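Side-chain contacts in oxidoreductase, zinc-binding dehydrogenase family (Myxococcus xanthus, PDB 5K1S), which acts as a zinc-containing medium-chain reductase involved in the alternative de novo biosynthesis of isovaleryl coenzyme A: residues A[40-43]-A[47-50]; A[161-166]-A[326-331]. All coordinates share one frame; numbering follows the deposited sequence.

Interaction 1. Residues A[40-43]-A[47-50]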
loop_
_atom_site.group_PDB
_atom_site.type_symbol
_atom_site.label_atom_id
_atom_site.label_comp_id
_atom_site.label_asym_id
_atom_site.label_seq_id
_atom_site.Cartn_x
_atom_site.Cartn_y
_atom_site.Cartn_z
ATOM N N PRO A 40 31.749 3.969 27.185
ATOM C CA PRO A 40 30.429 3.863 27.805
ATOM C C PRO A 40 30.338 2.632 28.695
ATOM O O PRO A 40 31.088 1.666 28.553
ATOM C CB PRO A 40 29.486 3.754 26.604
ATOM C CG PRO A 40 30.309 3.066 25.569
ATOM C CD PRO A 40 31.718 3.572 25.765
ATOM N N ARG A 41 29.388 2.690 29.627
ATOM C CA ARG A 41 29.175 1.618 30.583
ATOM C C ARG A 41 27.824 0.966 30.341
ATOM O O ARG A 41 26.806 1.669 30.312
ATOM C CB ARG A 41 29.243 2.158 32.017
ATOM C CG ARG A 41 30.603 2.731 32.408
ATOM C CD ARG A 41 31.699 1.691 32.272
ATOM N NE ARG A 41 31.354 0.452 32.963
ATOM C CZ ARG A 41 31.954 -0.715 32.756
ATOM N NH1 ARG A 41 32.935 -0.816 31.868
ATOM N NH2 ARG A 41 31.566 -1.788 33.437
ATOM N N PRO A 42 27.759 -0.355 30.166
ATOM C CA PRO A 42 26.460 -1.001 29.957
ATOM C C PRO A 42 25.682 -1.132 31.256
ATOM O O PRO A 42 26.222 -1.523 32.293
ATOM C CB PRO A 42 26.840 -2.377 29.398
ATOM C CG PRO A 42 28.158 -2.665 30.021
ATOM C CD PRO A 42 28.864 -1.332 30.137
ATOM N N GLY A 43 24.398 -0.800 31.188
ATOM C CA GLY A 43 23.497 -0.934 32.307
ATOM C C GLY A 43 22.586 -2.135 32.163
ATOM O O GLY A 43 22.830 -3.050 31.368
ATOM N N VAL A 47 24.429 -4.003 26.668
ATOM C CA VAL A 47 25.608 -4.784 26.315
ATOM C C VAL A 47 26.680 -3.827 25.813
ATOM O O VAL A 47 26.381 -2.876 25.083
ATOM C CB VAL A 47 25.263 -5.848 25.251
ATOM C CG1 VAL A 47 26.480 -6.228 24.419
ATOM C CG2 VAL A 47 24.673 -7.084 25.915
ATOM N N LEU A 48 27.928 -4.076 26.202
ATOM C CA LEU A 48 29.066 -3.303 25.720
ATOM C C LEU A 48 29.702 -4.045 24.552
ATOM O O LEU A 48 30.102 -5.204 24.693
ATOM C CB LEU A 48 30.090 -3.073 26.830
ATOM C CG LEU A 48 31.354 -2.304 26.431
ATOM C CD1 LEU A 48 31.014 -0.910 25.919
ATOM C CD2 LEU A 48 32.321 -2.215 27.598
ATOM N N LEU A 49 29.797 -3.374 23.408
ATOM C CA LEU A 49 30.314 -3.973 22.189
ATOM C C LEU A 49 31.702 -3.437 21.871
ATOM O O LEU A 49 32.011 -2.270 22.124
ATOM C CB LEU A 49 29.387 -3.697 21.001
ATOM C CG LEU A 49 28.102 -4.517 20.912
ATOM C CD1 LEU A 49 27.242 -3.996 19.777
ATOM C CD2 LEU A 49 28.407 -5.995 20.712
ATOM N N ARG A 50 32.534 -4.310 21.312
ATOM C CA ARG A 50 33.845 -3.937 20.792
ATOM C C ARG A 50 33.699 -3.868 19.278
ATOM O O ARG A 50 33.713 -4.894 18.592
ATOM C CB ARG A 50 34.907 -4.942 21.224
ATOM C CG ARG A 50 36.335 -4.424 21.160
ATOM C CD ARG A 50 36.932 -4.532 19.769
ATOM N NE ARG A 50 38.365 -4.815 19.826
ATOM C CZ ARG A 50 38.892 -6.035 19.891
ATOM N NH1 ARG A 50 38.109 -7.109 19.904
ATOM N NH2 ARG A 50 40.209 -6.186 19.944
#
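Leu48 is the side chain on which Pro40 and Pro42 both rest. Its CG stands anti to the backbone N (chi1 178°), which sends the branched end along toward Pro40 and leaves CB for Pro42. CD1 does the touching at the Pro40 end. It lies 3.7 Å from the carbonyl O of Pro40 and 4.1 Å from CG of the same ring, and the two side chains meet at about a right angle. Pro42 packs closer to the strand backbone, at Leu48 CB and the Val47 carbonyl carbon. Its CG packs 3.8 Å from Leu48 CB, while its CB lies 3.9 Å from Val47 C. No hydrogen bond joins the two segments. The contact is apolar. Residues 47-50 lie on strand 46-56 of the GroES-like domain of the medium-chain dehydrogenase fold. The strand's backbone pairs with strands 80-88 and 141-145, and the proline-rich loop 40-43 leads into it from 32-38. Leu48 and Pro40 both touch Val143, and Leu48 also touches Ile86. Arg41 starts away from the strand and curls back. Its first three torsions all lie near -60° (chi1 -63°), which sets one guanidinium face against Pro42 CD, 4.1 Å above its plane. NH2 of Arg41 forms a salt bridge with Glu87, and NH1 is hydrogen-bonded to Gln15. These two bonds limit the turning of the guanidinium.

Interaction 2. Residues A[161-166]-A[326-331]. With ZN (zinc ion), chain F.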
loop_
_atom_site.group_PDB
_atom_site.type_symbol
_atom_site.label_atom_id
_atom_site.label_comp_id
_atom_site.label_asym_id
_atom_site.label_seq_id
_atom_site.Cartn_x
_atom_site.Cartn_y
_atom_site.Cartn_z
ATOM N N ALA A 161 29.532 -8.100 7.575
ATOM C CA ALA A 161 28.428 -8.060 8.527
ATOM C C ALA A 161 28.009 -6.631 8.847
ATOM O O ALA A 161 26.829 -6.380 9.118
ATOM C CB ALA A 161 28.814 -8.794 9.810
ATOM N N ALA A 162 28.950 -5.686 8.818
ATOM C CA ALA A 162 28.655 -4.300 9.165
ATOM C C ALA A 162 27.870 -3.563 8.090
ATOM O O ALA A 162 27.626 -2.363 8.253
ATOM C CB ALA A 162 29.954 -3.545 9.445
ATOM N N THR A 163 27.479 -4.228 6.999
ATOM C CA THR A 163 26.697 -3.592 5.944
ATOM C C THR A 163 25.455 -4.406 5.598
ATOM O O THR A 163 24.866 -4.204 4.533
ATOM C CB THR A 163 27.549 -3.378 4.690
ATOM O OG1 THR A 163 28.016 -4.642 4.200
ATOM C CG2 THR A 163 28.745 -2.485 5.003
ATOM N N VAL A 164 25.036 -5.311 6.482
ATOM C CA VAL A 164 23.929 -6.209 6.177
ATOM C C VAL A 164 22.593 -5.550 6.495
ATOM O O VAL A 164 21.619 -5.704 5.749
ATOM C CB VAL A 164 24.104 -7.530 6.953
ATOM C CG1 VAL A 164 22.932 -8.468 6.712
ATOM C CG2 VAL A 164 25.405 -8.200 6.557
ATOM N N CYS A 165 22.521 -4.806 7.602
ATOM C CA CYS A 165 21.237 -4.300 8.079
ATOM C C CYS A 165 20.573 -3.405 7.039
ATOM O O CYS A 165 19.397 -3.589 6.707
ATOM C CB CYS A 165 21.430 -3.546 9.393
ATOM S SG CYS A 165 19.888 -3.193 10.273
ATOM N N CYS A 166 21.311 -2.432 6.512
ATOM C CA CYS A 166 20.744 -1.442 5.605
ATOM C C CYS A 166 20.683 -1.915 4.160
ATOM O O CYS A 166 20.366 -1.110 3.277
ATOM C CB CYS A 166 21.545 -0.144 5.687
ATOM S SG CYS A 166 21.589 0.546 7.341
ATOM N N VAL A 326 22.678 -14.377 -0.041
ATOM C CA VAL A 326 22.704 -12.963 -0.394
ATOM C C VAL A 326 24.085 -12.416 -0.067
ATOM O O VAL A 326 24.401 -12.148 1.098
ATOM C CB VAL A 326 21.604 -12.176 0.342
ATOM C CG1 VAL A 326 21.649 -10.702 -0.044
ATOM C CG2 VAL A 326 20.235 -12.766 0.035
ATOM N N ARG A 327 24.917 -12.252 -1.091
ATOM C CA ARG A 327 26.273 -11.772 -0.888
ATOM C C ARG A 327 26.276 -10.304 -0.469
ATOM O O ARG A 327 25.283 -9.584 -0.600
ATOM C CB ARG A 327 27.098 -11.934 -2.164
ATOM C CG ARG A 327 27.551 -13.355 -2.455
ATOM C CD ARG A 327 28.402 -13.396 -3.714
ATOM N NE ARG A 327 29.524 -12.463 -3.636
ATOM C CZ ARG A 327 30.264 -12.085 -4.674
ATOM N NH1 ARG A 327 30.007 -12.553 -5.888
ATOM N NH2 ARG A 327 31.263 -11.230 -4.497
ATOM N N GLN A 328 27.425 -9.867 0.040
ATOM C CA GLN A 328 27.674 -8.471 0.362
ATOM C C GLN A 328 28.789 -7.953 -0.532
ATOM O O GLN A 328 29.819 -8.618 -0.694
ATOM C CB GLN A 328 28.045 -8.297 1.839
ATOM C CG GLN A 328 26.850 -8.286 2.778
ATOM C CD GLN A 328 25.917 -7.122 2.508
ATOM O OE1 GLN A 328 26.355 -6.041 2.116
ATOM N NE2 GLN A 328 24.622 -7.341 2.707
ATOM N N PHE A 329 28.582 -6.773 -1.109
ATOM C CA PHE A 329 29.515 -6.181 -2.063
ATOM C C PHE A 329 30.192 -4.989 -1.390
ATOM O O PHE A 329 29.782 -3.839 -1.547
ATOM C CB PHE A 329 28.780 -5.776 -3.343
ATOM C CG PHE A 329 28.027 -6.904 -3.990
ATOM C CD1 PHE A 329 26.753 -7.242 -3.561
ATOM C CD2 PHE A 329 28.593 -7.629 -5.025
ATOM C CE1 PHE A 329 26.060 -8.281 -4.154
ATOM C CE2 PHE A 329 27.902 -8.668 -5.622
ATOM C CZ PHE A 329 26.634 -8.993 -5.186
ATOM N N VAL A 330 31.246 -5.279 -0.634
ATOM C CA VAL A 330 32.001 -4.253 0.077
ATOM C C VAL A 330 33.092 -3.732 -0.849
ATOM O O VAL A 330 33.986 -4.483 -1.253
ATOM C CB VAL A 330 32.602 -4.807 1.378
ATOM C CG1 VAL A 330 33.333 -3.707 2.138
ATOM C CG2 VAL A 330 31.515 -5.430 2.245
ATOM N N THR A 331 33.023 -2.443 -1.181
ATOM C CA THR A 331 34.009 -1.830 -2.062
ATOM C C THR A 331 35.351 -1.696 -1.355
ATOM O O THR A 331 36.305 -2.408 -1.682
ATOM C CB THR A 331 33.528 -0.457 -2.540
ATOM O OG1 THR A 331 32.345 -0.613 -3.332
ATOM C CG2 THR A 331 34.601 0.245 -3.372
HETATM ZN ZN ZN F . 21.257 2.841 7.126
#
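Gln328 reaches across to Thr163 and Val164. Its CG lies beside its own backbone N (chi1 -81°) and the chain bends at chi2 (-63°). The bend lays the amide group against the Thr163 side chain and carbonyl. Gln328 CD is 3.7 Å from Thr163 OG1. The two side chains run past each other in opposite directions. Val164 meets Gln328 at about a right angle, with its CG2 4.0 Å from Gln328 CG. Val164 also packs on Ala317, Leu318 and Thr321 of helix 311-323, and Gln328 touches Thr321 of that helix as well. Replacing Gln328 by an alanine takes away the amide that lies against Thr163 and is likely to open a gap beside Val164 CG2. Phe329 turns away from 161-166 and packs on helix 195-206. At Val330 the chain enters strand 330-335 and a side chain again faces Thr163. Val330 CG2 lies 4.1 Å from Thr163 OG1, and both residues touch Val356 of strand 354-358. Further along 161-166, Cys166 binds the zinc ion through SG at 2.3 Å. Cys57 and His79 are the other protein ligands of this metal. Residues 161-166 lead into helix 165-178 and carry the zinc ligand Cys166, while 326-331 leads back from the Rossmann part toward the GroES-like part. This is the two-domain arrangement of zinc-binding medium-chain dehydrogenases.

In the fold
Interaction 1 and interaction 2 do not touch. Their centres are 24 Å apart and their nearest atoms about 10 Å. They share a mixed sheet. Strand 46-56 carries the 47-50 side of interaction 1 and pairs with strand 354-358. That strand in turn pairs with 330-335, where interaction 2 ends. Interaction 1 lies away from the annotated sites, although the zinc ligand Cys57 follows its strand directly. Interaction 2 contains another ligand of the same zinc ion, Cys166. The side chain of Thr163 is about 8 Å from that of Cys57 and about 9 Å from that of His79.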